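Side-chain contacts in deseasin MCP-01 (Pseudoalteromonas sp., PDB 3VV3), which degrades collagen, acting as a bacterial serine protease of the subtilisin family: residues Gly111-Ser116 / His275-Ala280; Glu33-Ser38 / Gly122-Asn127; Val46-Thr51 / Thr107-Thr112. All coordinates share one frame; numbering follows the deposited sequence.

Contact 1 of 3, residues Gly111-Ser116 / His275-Ala280; sequences GTIGAS and HVAGAA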
loop_
_atom_site.group_PDB
_atom_site.type_symbol
_atom_site.label_atom_id
_atom_site.label_comp_id
_atom_site.label_asym_id
_atom_site.label_seq_id
_atom_site.Cartn_x
_atom_site.Cartn_y
_atom_site.Cartn_z
ATOM N N GLY A 111 -9.451 -11.714 -5.601
ATOM C CA GLY A 111 -10.782 -11.828 -5.012
ATOM C C GLY A 111 -11.773 -10.815 -5.566
ATOM O O GLY A 111 -12.965 -11.088 -5.684
ATOM N N THR A 112 -11.283 -9.636 -5.925
ATOM C CA THR A 112 -12.150 -8.628 -6.528
ATOM C C THR A 112 -12.573 -9.039 -7.942
ATOM O O THR A 112 -13.719 -8.859 -8.345
ATOM C CB THR A 112 -11.457 -7.252 -6.518
ATOM O OG1 THR A 112 -11.274 -6.841 -5.157
ATOM C CG2 THR A 112 -12.283 -6.191 -7.276
ATOM N N ILE A 113 -11.637 -9.612 -8.685
ATOM C CA ILE A 113 -11.932 -10.152 -10.002
ATOM C C ILE A 113 -12.890 -11.341 -9.919
ATOM O O ILE A 113 -13.845 -11.429 -10.697
ATOM C CB ILE A 113 -10.632 -10.617 -10.699
ATOM C CG1 ILE A 113 -9.782 -9.404 -11.099
ATOM C CG2 ILE A 113 -10.948 -11.483 -11.926
ATOM C CD1 ILE A 113 -8.341 -9.775 -11.418
ATOM N N GLY A 114 -12.642 -12.243 -8.974
ATOM C CA GLY A 114 -13.317 -13.531 -9.005
ATOM C C GLY A 114 -13.363 -14.402 -7.759
ATOM O O GLY A 114 -13.269 -15.627 -7.864
ATOM N N ALA A 115 -13.547 -13.808 -6.579
ATOM C CA ALA A 115 -13.888 -14.629 -5.419
ATOM C C ALA A 115 -15.164 -15.423 -5.742
ATOM O O ALA A 115 -16.095 -14.885 -6.328
ATOM C CB ALA A 115 -14.093 -13.770 -4.169
ATOM N N SER A 116 -15.198 -16.694 -5.355
ATOM C CA SER A 116 -16.331 -17.568 -5.676
ATOM C C SER A 116 -17.637 -16.970 -5.170
ATOM O O SER A 116 -17.724 -16.550 -4.022
ATOM C CB SER A 116 -16.129 -18.963 -5.068
ATOM O OG SER A 116 -15.019 -19.624 -5.645
ATOM N N HIS A 275 -11.666 -4.375 -10.420
ATOM C CA HIS A 275 -13.081 -4.242 -10.771
ATOM C C HIS A 275 -13.210 -4.189 -12.293
ATOM O O HIS A 275 -14.098 -4.821 -12.883
ATOM C CB HIS A 275 -13.721 -2.997 -10.140
ATOM C CG HIS A 275 -13.920 -3.107 -8.659
ATOM N ND1 HIS A 275 -15.082 -3.591 -8.090
ATOM C CD2 HIS A 275 -13.094 -2.808 -7.629
ATOM C CE1 HIS A 275 -14.962 -3.579 -6.775
ATOM N NE2 HIS A 275 -13.764 -3.105 -6.470
ATOM N N VAL A 276 -12.306 -3.436 -12.923
ATOM C CA VAL A 276 -12.314 -3.294 -14.378
ATOM C C VAL A 276 -11.873 -4.578 -15.090
ATOM O O VAL A 276 -12.511 -5.006 -16.065
ATOM C CB VAL A 276 -11.458 -2.093 -14.846
ATOM C CG1 VAL A 276 -11.430 -2.025 -16.373
ATOM C CG2 VAL A 276 -12.011 -0.794 -14.260
ATOM N N ALA A 277 -10.804 -5.205 -14.607
ATOM C CA ALA A 277 -10.383 -6.476 -15.188
ATOM C C ALA A 277 -11.492 -7.515 -15.028
ATOM O O ALA A 277 -11.793 -8.279 -15.955
ATOM C CB ALA A 277 -9.085 -6.975 -14.548
ATOM N N GLY A 278 -12.109 -7.537 -13.854
ATOM C CA GLY A 278 -13.239 -8.421 -13.610
ATOM C C GLY A 278 -14.390 -8.127 -14.553
ATOM O O GLY A 278 -14.988 -9.047 -15.121
ATOM N N ALA A 279 -14.712 -6.847 -14.727
ATOM C CA ALA A 279 -15.782 -6.473 -15.644
ATOM C C ALA A 279 -15.460 -6.894 -17.083
ATOM O O ALA A 279 -16.341 -7.352 -17.809
ATOM C CB ALA A 279 -16.078 -4.980 -15.566
ATOM N N ALA A 280 -14.199 -6.745 -17.486
ATOM C CA ALA A 280 -13.790 -7.155 -18.824
ATOM C C ALA A 280 -14.033 -8.646 -19.002
ATOM O O ALA A 280 -14.574 -9.077 -20.028
ATOM C CB ALA A 280 -12.315 -6.814 -19.083
#
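Ile113 packs against Ala277 and Gly278 of helix 269-284, meeting something different at each step. Its CB stays 4.5 Å from Gly278 CA. At the branch, CG2 turns to that same CA at 4.2 Å, while CG1, placed anti to the carbonyl carbon (chi1 -71°), lies 4.1 Å from Gly278 N. The tip, CD1, runs on to the methyl of Ala277, with CB 4.3 Å away, and its far side touches Val48 of the central sheet. Glycine suits position 278 because the helices come within 4.2 Å between Ile113 CA and Gly278 CA, and a CB there would crowd Ile113 CA. The two helices are those that, in the subtilisin fold, bring the catalytic histidine and serine together: helix 105-114 probably carries the first and helix 269-284 the second near their N-terminal ends, and this contact packs them farther along. Directly before Ile113, Thr112 lays its CG2 methyl over the centre of the His275 imidazole, about a turn before Gly278: a CH-pi contact of 3.5 Å from CG2 to the ring centroid and 12° from the ring normal. The beta-branch of threonine puts a methyl close to the backbone, where it can point at the ring face. Asn127 bridges the helices, its ND2 bonding to both Ile113 O and Gly278 O, which gives two buried helix carbonyls a polar partner.

Contact 2 of 3, residues Glu33-Ser38 / Gly122-Asn127; sequences EAWSIS and GVVGVN
Trp35 spans this contact, extending its indole from segment 33-38 to the carbonyls of Gly125 and Val126 and the side chain of Val124. Before it, Glu33 contributes through its carbonyl: O accepts from Ser36 N and, at 2.7 Å, from Ser36 OG, so the turn that presents the tryptophan is held from within. Ala34 O similarly takes the amides of Ile37 and Ser38, and a small methyl at position 34 fits against helix 321-327, touching Val321 and Leu325. Trp35 follows, with CG anti to the carbonyl carbon (chi1 -67°), which carries the ring toward 122-127. Its NE1 donates to Val126 O over 2.9 Å in a nearly straight bond (166° at the hydrogen). The oxygen lies near the indole plane, yet the donor approaches tilted 34° from the carbonyl plane. On the six-membered ring, CZ2 comes 3.4 Å from Gly125 O, and CH2 meets both methyls of Val124, CG1 at 4.0 Å and CG2 at 4.1 Å. Tryptophan suits the place because one flat group supplies both a polar N-H for a loop carbonyl and a greasy end for a valine. Farther on, Ser38 O returns to the ring's edge in its plane, 3.4 Å from CD1, and His128 meets the indole edge-to-face. The arrangement fastens the segment leading into strand 45-50 to the connection between helix 105-114 and strand 131-136, the return limb of a beta-alpha-beta crossover in the alpha/beta subtilisin fold.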
loop_
_atom_site.group_PDB
_atom_site.type_symbol
_atom_site.label_atom_id
_atom_site.label_comp_id
_atom_site.label_asym_id
_atom_site.label_seq_id
_atom_site.Cartn_x
_atom_site.Cartn_y
_atom_site.Cartn_z
ATOM N N GLU A 33 -27.333 -6.357 -10.799
ATOM C CA GLU A 33 -28.094 -6.217 -12.028
ATOM C C GLU A 33 -27.385 -6.967 -13.155
ATOM O O GLU A 33 -28.006 -7.731 -13.897
ATOM C CB GLU A 33 -28.281 -4.741 -12.374
ATOM C CG GLU A 33 -29.225 -3.978 -11.425
ATOM C CD GLU A 33 -28.596 -3.552 -10.100
ATOM O OE1 GLU A 33 -27.393 -3.828 -9.861
ATOM O OE2 GLU A 33 -29.324 -2.930 -9.284
ATOM N N ALA A 34 -26.074 -6.772 -13.268
ATOM C CA ALA A 34 -25.308 -7.445 -14.312
ATOM C C ALA A 34 -25.417 -8.960 -14.183
ATOM O O ALA A 34 -25.471 -9.682 -15.185
ATOM C CB ALA A 34 -23.831 -7.006 -14.277
ATOM N N TRP A 35 -25.457 -9.443 -12.948
ATOM C CA TRP A 35 -25.491 -10.881 -12.710
ATOM C C TRP A 35 -26.777 -11.545 -13.197
ATOM O O TRP A 35 -26.846 -12.763 -13.285
ATOM C CB TRP A 35 -25.242 -11.202 -11.235
ATOM C CG TRP A 35 -23.845 -10.863 -10.800
ATOM C CD1 TRP A 35 -22.730 -10.805 -11.594
ATOM C CD2 TRP A 35 -23.409 -10.547 -9.472
ATOM N NE1 TRP A 35 -21.630 -10.465 -10.839
ATOM C CE2 TRP A 35 -22.020 -10.302 -9.535
ATOM C CE3 TRP A 35 -24.060 -10.437 -8.236
ATOM C CZ2 TRP A 35 -21.271 -9.969 -8.411
ATOM C CZ3 TRP A 35 -23.317 -10.107 -7.123
ATOM C CH2 TRP A 35 -21.930 -9.872 -7.217
ATOM N N SER A 36 -27.788 -10.752 -13.524
ATOM C CA SER A 36 -29.006 -11.316 -14.103
ATOM C C SER A 36 -28.742 -11.750 -15.544
ATOM O O SER A 36 -29.464 -12.580 -16.100
ATOM C CB SER A 36 -30.162 -10.308 -14.037
ATOM O OG SER A 36 -29.953 -9.220 -14.920
ATOM N N ILE A 37 -27.689 -11.192 -16.135
ATOM C CA ILE A 37 -27.286 -11.519 -17.499
ATOM C C ILE A 37 -26.207 -12.598 -17.495
ATOM O O ILE A 37 -26.298 -13.580 -18.227
ATOM C CB ILE A 37 -26.757 -10.271 -18.234
ATOM C CG1 ILE A 37 -27.840 -9.186 -18.304
ATOM C CG2 ILE A 37 -26.235 -10.627 -19.630
ATOM C CD1 ILE A 37 -27.328 -7.835 -18.794
ATOM N N SER A 38 -25.183 -12.408 -16.666
ATOM C CA SER A 38 -24.101 -13.374 -16.556
ATOM C C SER A 38 -23.415 -13.259 -15.204
ATOM O O SER A 38 -23.238 -12.152 -14.689
ATOM C CB SER A 38 -23.065 -13.151 -17.659
ATOM O OG SER A 38 -22.058 -14.151 -17.614
ATOM N N GLY A 122 -17.128 -15.932 2.761
ATOM C CA GLY A 122 -16.406 -14.727 2.380
ATOM C C GLY A 122 -17.109 -13.717 1.490
ATOM O O GLY A 122 -18.214 -13.246 1.787
ATOM N N VAL A 123 -16.444 -13.367 0.390
ATOM C CA VAL A 123 -16.900 -12.304 -0.493
ATOM C C VAL A 123 -17.344 -12.874 -1.844
ATOM O O VAL A 123 -17.702 -14.043 -1.942
ATOM C CB VAL A 123 -15.788 -11.241 -0.680
ATOM C CG1 VAL A 123 -15.598 -10.456 0.621
ATOM C CG2 VAL A 123 -14.471 -11.905 -1.059
ATOM N N VAL A 124 -17.338 -12.041 -2.873
ATOM C CA VAL A 124 -17.640 -12.477 -4.231
ATOM C C VAL A 124 -17.023 -11.465 -5.183
ATOM O O VAL A 124 -17.020 -10.264 -4.907
ATOM C CB VAL A 124 -19.170 -12.591 -4.479
ATOM C CG1 VAL A 124 -19.891 -11.292 -4.098
ATOM C CG2 VAL A 124 -19.467 -12.945 -5.924
ATOM N N GLY A 125 -16.473 -11.944 -6.291
ATOM C CA GLY A 125 -15.858 -11.048 -7.253
ATOM C C GLY A 125 -16.847 -10.530 -8.279
ATOM O O GLY A 125 -18.029 -10.887 -8.260
ATOM N N VAL A 126 -16.371 -9.689 -9.188
ATOM C CA VAL A 126 -17.222 -9.243 -10.285
ATOM C C VAL A 126 -17.725 -10.474 -11.046
ATOM O O VAL A 126 -18.856 -10.492 -11.541
ATOM C CB VAL A 126 -16.478 -8.302 -11.258
ATOM C CG1 VAL A 126 -17.402 -7.865 -12.396
ATOM C CG2 VAL A 126 -15.925 -7.080 -10.517
ATOM N N ASN A 127 -16.871 -11.492 -11.134
ATOM C CA ASN A 127 -17.267 -12.812 -11.630
ATOM C C ASN A 127 -17.490 -13.769 -10.475
ATOM O O ASN A 127 -16.665 -13.835 -9.557
ATOM C CB ASN A 127 -16.181 -13.407 -12.539
ATOM C CG ASN A 127 -15.866 -12.525 -13.724
ATOM O OD1 ASN A 127 -16.451 -12.671 -14.794
ATOM N ND2 ASN A 127 -14.946 -11.591 -13.532
#

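Contact 3 of 3, residues Val46-Thr51 / Thr107-Thr112; sequences VGVIDT and THVSGT
Val48 holds CG1 anti to its backbone N (chi1 173°), and in Val109 a chi1 of -55° sets CG1 anti to the carbonyl carbon and leaves CG2 between N and the carbonyl carbon; together these torsions bring two methyls to 3.6 Å, Val48 CG1 to Val109 CG2. The other Val48 methyl, CG2, lies 3.7 Å from Ser110 OG. That hydroxyl is spent on Gly106 O one turn earlier in the helix, so a small serine can sit against a valine in the interior with its polar atom satisfied. Beta-branched valines suit this layer, since they fill the distance between strand and helix with stubby, stiff side chains. Strand 46-50 and helix 107-112 run nearly antiparallel, at 156°, with axes 9.2 Å apart: helix 105-114 packs on the central parallel sheet of the alpha/beta subtilisin fold. At the strand's C-terminal end lies Asp50, which with His105 probably belongs to the Ser-His-Asp triad of these proteases. Its OD1 accepts the His105 ND1 bond and also, through the anti lone pair, Thr51 N at 2.7 Å, two bonds that limit turning of the carboxylate. OD2 comes up against Val109 CG2 at 3.9 Å, approaching from the opposite direction. Replacing Asp50 with an alanine would probably leave His105 ND1 and Thr51 N without their shared acceptor and open a gap beside the Val109 methyl. Next along, Thr51 OG1 bonds to Gly106 N and Asp101 OD1, tying the strand end to the chain that begins the helix.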
loop_
_atom_site.group_PDB
_atom_site.type_symbol
_atom_site.label_atom_id
_atom_site.label_comp_id
_atom_site.label_asym_id
_atom_site.label_seq_id
_atom_site.Cartn_x
_atom_site.Cartn_y
_atom_site.Cartn_z
ATOM N N VAL A 46 -8.306 -14.945 -16.700
ATOM C CA VAL A 46 -7.729 -13.643 -16.398
ATOM C C VAL A 46 -6.369 -13.835 -15.740
ATOM O O VAL A 46 -6.235 -14.616 -14.802
ATOM C CB VAL A 46 -8.625 -12.837 -15.436
ATOM C CG1 VAL A 46 -7.990 -11.484 -15.130
ATOM C CG2 VAL A 46 -10.010 -12.633 -16.033
ATOM N N GLY A 47 -5.361 -13.116 -16.219
ATOM C CA GLY A 47 -4.042 -13.196 -15.620
ATOM C C GLY A 47 -3.831 -12.087 -14.608
ATOM O O GLY A 47 -4.165 -10.931 -14.872
ATOM N N VAL A 48 -3.288 -12.442 -13.444
ATOM C CA VAL A 48 -2.969 -11.449 -12.416
ATOM C C VAL A 48 -1.456 -11.403 -12.239
ATOM O O VAL A 48 -0.842 -12.388 -11.830
ATOM C CB VAL A 48 -3.653 -11.772 -11.069
ATOM C CG1 VAL A 48 -3.175 -10.814 -9.973
ATOM C CG2 VAL A 48 -5.167 -11.732 -11.220
ATOM N N ILE A 49 -0.866 -10.257 -12.582
ATOM C CA ILE A 49 0.577 -10.052 -12.481
ATOM C C ILE A 49 0.851 -9.205 -11.238
ATOM O O ILE A 49 0.523 -8.012 -11.194
ATOM C CB ILE A 49 1.111 -9.379 -13.762
ATOM C CG1 ILE A 49 0.809 -10.280 -14.975
ATOM C CG2 ILE A 49 2.616 -9.071 -13.629
ATOM C CD1 ILE A 49 1.202 -9.682 -16.360
ATOM N N ASP A 50 1.413 -9.830 -10.209
ATOM C CA ASP A 50 1.397 -9.217 -8.888
ATOM C C ASP A 50 2.297 -10.007 -7.938
ATOM O O ASP A 50 3.327 -10.550 -8.358
ATOM C CB ASP A 50 -0.056 -9.192 -8.395
ATOM C CG ASP A 50 -0.357 -8.027 -7.454
ATOM O OD1 ASP A 50 0.237 -7.953 -6.359
ATOM O OD2 ASP A 50 -1.228 -7.201 -7.797
ATOM N N THR A 51 1.915 -10.068 -6.665
ATOM C CA THR A 51 2.683 -10.824 -5.678
ATOM C C THR A 51 2.325 -12.309 -5.676
ATOM O O THR A 51 2.818 -13.065 -4.834
ATOM C CB THR A 51 2.443 -10.305 -4.242
ATOM O OG1 THR A 51 1.074 -10.513 -3.884
ATOM C CG2 THR A 51 2.771 -8.820 -4.131
ATOM N N THR A 107 -3.594 -11.690 -3.991
ATOM C CA THR A 107 -4.784 -12.439 -3.603
ATOM C C THR A 107 -5.965 -11.496 -3.443
ATOM O O THR A 107 -7.103 -11.833 -3.784
ATOM C CB THR A 107 -4.534 -13.209 -2.307
ATOM O OG1 THR A 107 -3.479 -14.148 -2.531
ATOM C CG2 THR A 107 -5.802 -13.959 -1.847
ATOM N N HIS A 108 -5.679 -10.302 -2.937
ATOM C CA HIS A 108 -6.710 -9.289 -2.763
ATOM C C HIS A 108 -7.307 -8.884 -4.114
ATOM O O HIS A 108 -8.534 -8.889 -4.288
ATOM C CB HIS A 108 -6.141 -8.076 -2.010
ATOM C CG HIS A 108 -7.195 -7.180 -1.438
ATOM N ND1 HIS A 108 -7.823 -6.204 -2.181
ATOM C CD2 HIS A 108 -7.731 -7.118 -0.194
ATOM C CE1 HIS A 108 -8.705 -5.575 -1.419
ATOM N NE2 HIS A 108 -8.669 -6.111 -0.211
ATOM N N VAL A 109 -6.455 -8.551 -5.082
ATOM C CA VAL A 109 -6.966 -8.165 -6.391
ATOM C C VAL A 109 -7.678 -9.352 -7.053
ATOM O O VAL A 109 -8.697 -9.174 -7.720
ATOM C CB VAL A 109 -5.882 -7.544 -7.319
ATOM C CG1 VAL A 109 -5.203 -6.364 -6.627
ATOM C CG2 VAL A 109 -4.852 -8.564 -7.727
ATOM N N SER A 110 -7.153 -10.561 -6.853
ATOM C CA SER A 110 -7.806 -11.751 -7.401
ATOM C C SER A 110 -9.243 -11.928 -6.898
ATOM O O SER A 110 -10.150 -12.249 -7.673
ATOM C CB SER A 110 -6.973 -13.009 -7.123
ATOM O OG SER A 110 -5.713 -12.933 -7.774
ATOM N N GLY A 111 -9.451 -11.714 -5.601
ATOM C CA GLY A 111 -10.782 -11.828 -5.012
ATOM C C GLY A 111 -11.773 -10.815 -5.566
ATOM O O GLY A 111 -12.965 -11.088 -5.684
ATOM N N THR A 112 -11.283 -9.636 -5.925
ATOM C CA THR A 112 -12.150 -8.628 -6.528
ATOM C C THR A 112 -12.573 -9.039 -7.942
ATOM O O THR A 112 -13.719 -8.859 -8.345
ATOM C CB THR A 112 -11.457 -7.252 -6.518
ATOM O OG1 THR A 112 -11.274 -6.841 -5.157
ATOM C CG2 THR A 112 -12.283 -6.191 -7.276
#

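Contacts 1 and 3 lie about 6 Å from the centre of the chain and use helix 105-114, one pairing it with helix 269-284 and the other with strand 45-50 of the central sheet; Ile113 CD1 meets Val48 CG2 where they join. Contact 2 lies farther out, about 15 Å from the centre, and its tryptophan is only partly buried. The chemistry follows the place: contact 1 packs methyls, a glycine and an imidazole face; contact 3 sets methyls beside a hydroxyl and a carboxylate whose hydrogen bonds do not run between its two segments; contact 2 rests on an indole-to-carbonyl bond. It still connects inward, since the Val126 and Gly125 backbone bonds to Thr112 and Ala115.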